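Geranyltranstransferase (Thermotoga neapolitana, PDB 4WK5) probably acts as a magnesium-dependent prenyltransferase of the FPP/GGPP synthase family, building isoprenoid diphosphate chains. Local coordinates at residues 48-53 / 109-114; 71-76 / 198-203. All blocks are in the same frame, centred on the assembly; numbering follows the deposited sequence.

Contact 1: residues 48-53 / 109-114; sequences MQYSVT and GKPSCH
Tyr50 and Pro111 illustrate how one long side chain can tie a helix to the end of a short strand in the mainly helical isoprenoid synthase fold. Tyr50 stands on helix 43-53. Pro111 ends the second strand of the short antiparallel hairpin 106-107/110-111, just before helix 113-117. With CG trans to the backbone N (chi1 175°), the side chain leads from CB and CG toward the strand end, and neither atom touches segment 109-114 itself. Contact begins at the ring's far end: CE2 lies 3.3 Å from Pro111 O, and the same carbon is 4.3 Å from Cys113 CA, approached obliquely. CZ follows at 3.4 Å from Pro111 O. The carbonyl oxygen sits at the ring edge, near its plane. At the tip, OH donates a hydrogen bond of 2.7 Å to Pro111 O, arriving at a C=O...donor angle of 128° and tilted 17° from the carbonyl plane. The hydroxyl also brushes the proline ring, with OH 3.4 Å from Pro111 CD, the two side chains crossing at about a right angle.

The next residue, Ser112, is the N-cap of helix 113-117. Its OG is bonded to Ala104 O and its side chain touches Asp97, in the first aspartate-rich motif typical of this family. The tyrosine therefore grips the polypeptide immediately before that cap. A second touch is made by the residue after Tyr50 on helix 43-53, Ser51, which also packs on Thr90 and Val94 of helix 75-96: Ser51 OG rests 3.3 Å from Cys113 CB and 3.5 Å from Cys113 SG.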
loop_
_atom_site.group_PDB
_atom_site.type_symbol
_atom_site.label_atom_id
_atom_site.label_comp_id
_atom_site.label_asym_id
_atom_site.label_seq_id
_atom_site.Cartn_x
_atom_site.Cartn_y
_atom_site.Cartn_z
ATOM N N MET A 48 13.929 3.757 4.121
ATOM C CA MET A 48 12.791 3.523 5.009
ATOM C C MET A 48 13.171 3.872 6.442
ATOM O O MET A 48 12.412 4.566 7.161
ATOM C CB MET A 48 12.320 2.065 4.913
ATOM C CG MET A 48 11.638 1.778 3.596
ATOM S SD MET A 48 11.002 0.099 3.522
ATOM C CE MET A 48 12.314 -0.822 2.772
ATOM N N GLN A 49 14.339 3.385 6.866
ATOM C CA GLN A 49 14.800 3.654 8.224
ATOM C C GLN A 49 15.034 5.136 8.425
ATOM O O GLN A 49 14.666 5.705 9.460
ATOM C CB GLN A 49 16.083 2.877 8.538
ATOM C CG GLN A 49 16.585 3.176 9.954
ATOM C CD GLN A 49 17.971 2.566 10.212
ATOM O OE1 GLN A 49 18.973 2.973 9.609
ATOM N NE2 GLN A 49 18.014 1.575 11.069
ATOM N N TYR A 50 15.616 5.768 7.415
ATOM C CA TYR A 50 15.912 7.196 7.476
ATOM C C TYR A 50 14.658 8.006 7.753
ATOM O O TYR A 50 14.645 8.864 8.646
ATOM C CB TYR A 50 16.559 7.662 6.173
ATOM C CG TYR A 50 16.797 9.151 6.091
ATOM C CD1 TYR A 50 17.914 9.732 6.676
ATOM C CD2 TYR A 50 15.917 9.979 5.390
ATOM C CE1 TYR A 50 18.139 11.099 6.596
ATOM C CE2 TYR A 50 16.137 11.363 5.304
ATOM C CZ TYR A 50 17.249 11.907 5.909
ATOM O OH TYR A 50 17.487 13.264 5.827
ATOM N N SER A 51 13.601 7.747 6.988
ATOM C CA SER A 51 12.391 8.538 7.142
ATOM C C SER A 51 11.731 8.326 8.499
ATOM O O SER A 51 11.135 9.250 9.052
ATOM C CB SER A 51 11.424 8.227 6.011
ATOM O OG SER A 51 11.908 8.840 4.826
ATOM N N VAL A 52 11.856 7.131 9.054
ATOM C CA VAL A 52 11.388 6.887 10.413
ATOM C C VAL A 52 12.255 7.602 11.465
ATOM O O VAL A 52 11.734 8.221 12.410
ATOM C CB VAL A 52 11.341 5.372 10.706
ATOM C CG1 VAL A 52 11.162 5.106 12.205
ATOM C CG2 VAL A 52 10.206 4.744 9.908
ATOM N N THR A 53 13.574 7.534 11.297
ATOM C CA THR A 53 14.498 8.059 12.307
ATOM C C THR A 53 14.485 9.584 12.308
ATOM O O THR A 53 14.747 10.217 13.338
ATOM C CB THR A 53 15.926 7.555 12.069
ATOM O OG1 THR A 53 15.913 6.125 11.966
ATOM C CG2 THR A 53 16.835 7.980 13.210
ATOM N N GLY A 109 13.706 19.588 9.515
ATOM C CA GLY A 109 15.046 20.146 9.505
ATOM C C GLY A 109 16.107 19.305 8.823
ATOM O O GLY A 109 17.268 19.718 8.745
ATOM N N LYS A 110 15.712 18.138 8.320
ATOM C CA LYS A 110 16.641 17.245 7.626
ATOM C C LYS A 110 16.183 17.037 6.187
ATOM O O LYS A 110 15.011 17.217 5.890
ATOM C CB LYS A 110 16.752 15.903 8.373
ATOM C CG LYS A 110 17.331 16.061 9.797
ATOM C CD LYS A 110 17.603 14.715 10.475
ATOM C CE LYS A 110 18.321 14.914 11.820
ATOM N NZ LYS A 110 17.372 15.495 12.812
ATOM N N PRO A 111 17.110 16.657 5.285
ATOM C CA PRO A 111 16.680 16.461 3.894
ATOM C C PRO A 111 15.515 15.501 3.797
ATOM O O PRO A 111 15.454 14.506 4.526
ATOM C CB PRO A 111 17.916 15.869 3.218
ATOM C CG PRO A 111 19.061 16.399 4.024
ATOM C CD PRO A 111 18.557 16.439 5.453
ATOM N N SER A 112 14.577 15.811 2.911
ATOM C CA SER A 112 13.487 14.895 2.641
ATOM C C SER A 112 14.059 13.581 2.107
ATOM O O SER A 112 15.229 13.526 1.723
ATOM C CB SER A 112 12.532 15.517 1.639
ATOM O OG SER A 112 13.249 15.847 0.460
ATOM N N CYS A 113 13.251 12.526 2.096
ATOM C CA CYS A 113 13.746 11.209 1.705
ATOM C C CYS A 113 14.300 11.242 0.271
ATOM O O CYS A 113 15.368 10.689 0.012
ATOM C CB CYS A 113 12.636 10.161 1.841
ATOM S SG CYS A 113 13.192 8.429 1.632
ATOM N N HIS A 114 13.600 11.900 -0.658
ATOM C CA HIS A 114 14.093 11.921 -2.036
ATOM C C HIS A 114 15.338 12.787 -2.207
ATOM O O HIS A 114 16.135 12.552 -3.119
ATOM C CB HIS A 114 12.999 12.387 -3.005
ATOM C CG HIS A 114 12.528 13.786 -2.757
ATOM N ND1 HIS A 114 11.565 14.089 -1.820
ATOM C CD2 HIS A 114 12.870 14.959 -3.341
ATOM C CE1 HIS A 114 11.348 15.392 -1.823
ATOM N NE2 HIS A 114 12.121 15.942 -2.740
#

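Contact 2: residues 71-76 / 198-203; sequences IGVEEE and FLLKGL
Ile71 drives its CD1 methyl onto the ring of Phe198 where two helices end close together, each in a Schellman motif with a glycine of positive phi, Gly72 in one and Gly202 in the other. The packed side of this contact between a helix-connecting turn and the end of helix 175-201 is apolar. Ile71 CD1 forms a CH-pi contact over one face of the ring, 4.1 Å from the Phe198 centroid and 22° off the normal. A chi1 of 64° places CG1 between the backbone N and the carbonyl carbon, the sterically crowded choice, and from there the extended second torsion carries CD1 over the ring. The other branch adds to the grip, with Ile71 CG2 4.0 Å from Phe198 CZ. Beside this pair the two methyls of Val73 divide their work. Val73 CG1 meets Leu200 CD1 at 4.0 Å, while Val73 CG2 lies 3.7 Å from Lys201 CB, the valine and lysine side chains running past each other in opposite directions. Leu200 continues this apolar layer toward Val81 of helix 75-96 and toward Val140.

The outer side is much looser. Glu74 OE2 comes to 3.9 Å from Leu200 O, two acceptors with no hydrogen bond between them. Glu74 OE1 stays 4.8 Å from Lys201 NZ, too far for a salt bridge, so any attraction is probably modest. Lys201 is exposed and extends over the turn, its aliphatic carbons passing Ile71 O. It finishes in a hydrogen bond to the backbone, Lys201 NZ donating to Gly72 O at 2.9 Å from above the carbonyl plane, 48° out of it.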
loop_
_atom_site.group_PDB
_atom_site.type_symbol
_atom_site.label_atom_id
_atom_site.label_comp_id
_atom_site.label_asym_id
_atom_site.label_seq_id
_atom_site.Cartn_x
_atom_site.Cartn_y
_atom_site.Cartn_z
ATOM N N ILE A 71 -9.108 1.972 28.005
ATOM C CA ILE A 71 -10.205 1.002 27.972
ATOM C C ILE A 71 -9.738 -0.427 28.257
ATOM O O ILE A 71 -10.504 -1.380 28.100
ATOM C CB ILE A 71 -10.964 1.041 26.624
ATOM C CG1 ILE A 71 -10.053 0.614 25.465
ATOM C CG2 ILE A 71 -11.551 2.431 26.381
ATOM C CD1 ILE A 71 -10.797 0.489 24.152
ATOM N N GLY A 72 -8.486 -0.565 28.677
ATOM C CA GLY A 72 -7.953 -1.847 29.114
ATOM C C GLY A 72 -7.572 -2.826 28.023
ATOM O O GLY A 72 -7.755 -4.035 28.171
ATOM N N VAL A 73 -7.028 -2.320 26.923
ATOM C CA VAL A 73 -6.549 -3.200 25.869
ATOM C C VAL A 73 -5.136 -3.675 26.193
ATOM O O VAL A 73 -4.291 -2.906 26.660
ATOM C CB VAL A 73 -6.564 -2.513 24.486
ATOM C CG1 VAL A 73 -5.796 -3.330 23.464
ATOM C CG2 VAL A 73 -8.005 -2.286 24.022
ATOM N N GLU A 74 -4.921 -4.965 25.964
ATOM C CA GLU A 74 -3.619 -5.609 26.059
ATOM C C GLU A 74 -2.565 -4.841 25.271
ATOM O O GLU A 74 -2.775 -4.525 24.100
ATOM C CB GLU A 74 -3.700 -7.054 25.546
ATOM C CG GLU A 74 -4.619 -7.293 24.332
ATOM C CD GLU A 74 -6.119 -7.199 24.627
ATOM O OE1 GLU A 74 -6.501 -6.902 25.783
ATOM O OE2 GLU A 74 -6.916 -7.410 23.685
ATOM N N GLU A 75 -1.434 -4.560 25.910
ATOM C CA GLU A 75 -0.404 -3.696 25.338
ATOM C C GLU A 75 0.156 -4.161 23.985
ATOM O O GLU A 75 0.366 -3.339 23.095
ATOM C CB GLU A 75 0.742 -3.546 26.343
ATOM C CG GLU A 75 1.800 -2.515 25.957
ATOM C CD GLU A 75 1.328 -1.082 26.121
ATOM O OE1 GLU A 75 0.120 -0.858 26.359
ATOM O OE2 GLU A 75 2.176 -0.171 26.011
ATOM N N GLU A 76 0.377 -5.466 23.826
ATOM C CA GLU A 76 1.114 -5.983 22.671
ATOM C C GLU A 76 0.412 -5.736 21.338
ATOM O O GLU A 76 1.022 -5.225 20.394
ATOM C CB GLU A 76 1.386 -7.481 22.844
ATOM C CG GLU A 76 2.147 -8.111 21.682
ATOM C CD GLU A 76 3.394 -7.330 21.279
ATOM O OE1 GLU A 76 4.120 -6.838 22.170
ATOM O OE2 GLU A 76 3.650 -7.212 20.061
ATOM N N PHE A 198 -10.954 0.191 20.308
ATOM C CA PHE A 198 -12.306 -0.254 20.648
ATOM C C PHE A 198 -12.618 -1.572 19.934
ATOM O O PHE A 198 -13.297 -2.441 20.488
ATOM C CB PHE A 198 -13.345 0.820 20.301
ATOM C CG PHE A 198 -13.512 1.870 21.367
ATOM C CD1 PHE A 198 -12.506 2.790 21.623
ATOM C CD2 PHE A 198 -14.669 1.927 22.126
ATOM C CE1 PHE A 198 -12.653 3.751 22.610
ATOM C CE2 PHE A 198 -14.825 2.882 23.105
ATOM C CZ PHE A 198 -13.818 3.796 23.351
ATOM N N LEU A 199 -12.107 -1.732 18.714
ATOM C CA LEU A 199 -12.248 -3.001 17.998
ATOM C C LEU A 199 -11.508 -4.121 18.725
ATOM O O LEU A 199 -12.039 -5.222 18.888
ATOM C CB LEU A 199 -11.733 -2.882 16.554
ATOM C CG LEU A 199 -12.735 -2.308 15.544
ATOM C CD1 LEU A 199 -12.045 -1.895 14.248
ATOM C CD2 LEU A 199 -13.858 -3.308 15.272
ATOM N N LEU A 200 -10.288 -3.836 19.166
ATOM C CA LEU A 200 -9.484 -4.817 19.892
ATOM C C LEU A 200 -10.162 -5.270 21.184
ATOM O O LEU A 200 -10.014 -6.421 21.597
ATOM C CB LEU A 200 -8.100 -4.252 20.210
ATOM C CG LEU A 200 -7.228 -3.906 19.002
ATOM C CD1 LEU A 200 -5.856 -3.430 19.436
ATOM C CD2 LEU A 200 -7.109 -5.112 18.114
ATOM N N LYS A 201 -10.900 -4.358 21.816
ATOM C CA LYS A 201 -11.543 -4.628 23.106
ATOM C C LYS A 201 -12.949 -5.201 22.932
ATOM O O LYS A 201 -13.538 -5.722 23.882
ATOM C CB LYS A 201 -11.594 -3.349 23.949
ATOM C CG LYS A 201 -11.995 -3.550 25.411
ATOM C CD LYS A 201 -10.964 -4.379 26.161
ATOM C CE LYS A 201 -11.304 -4.498 27.638
ATOM N NZ LYS A 201 -10.302 -5.340 28.352
ATOM N N GLY A 202 -13.484 -5.111 21.718
ATOM C CA GLY A 202 -14.824 -5.601 21.440
ATOM C C GLY A 202 -15.927 -4.622 21.801
ATOM O O GLY A 202 -17.091 -5.005 21.928
ATOM N N LEU A 203 -15.562 -3.356 21.975
ATOM C CA LEU A 203 -16.529 -2.305 22.283
ATOM C C LEU A 203 -16.994 -1.591 21.014
ATOM O O LEU A 203 -16.248 -1.490 20.044
ATOM C CB LEU A 203 -15.923 -1.293 23.258
ATOM C CG LEU A 203 -15.260 -1.863 24.510
ATOM C CD1 LEU A 203 -14.580 -0.765 25.312
ATOM C CD2 LEU A 203 -16.280 -2.601 25.362
#

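In the fold
Contacts 1 and 2 show how a helical bundle can be tied at separate places by segments that interleave in sequence: the order is 48-53, 71-76, 109-114, 198-203, so each pairing crosses the other. Their centres lie 32 Å apart and their nearest atoms about 16 Å, without touching. Helix 75-96 links them. It starts at the end of segment 71-76, just after the residues that make contact 2, and, near its other end, packs against Ser51 of contact 1. The aspartate-rich motif, which in this family typically serves magnesium and diphosphate binding, begins at that end. Contact 1 thus adjoins the probable active-site end, whereas contact 2 joins helix ends at the far end of helix 75-96.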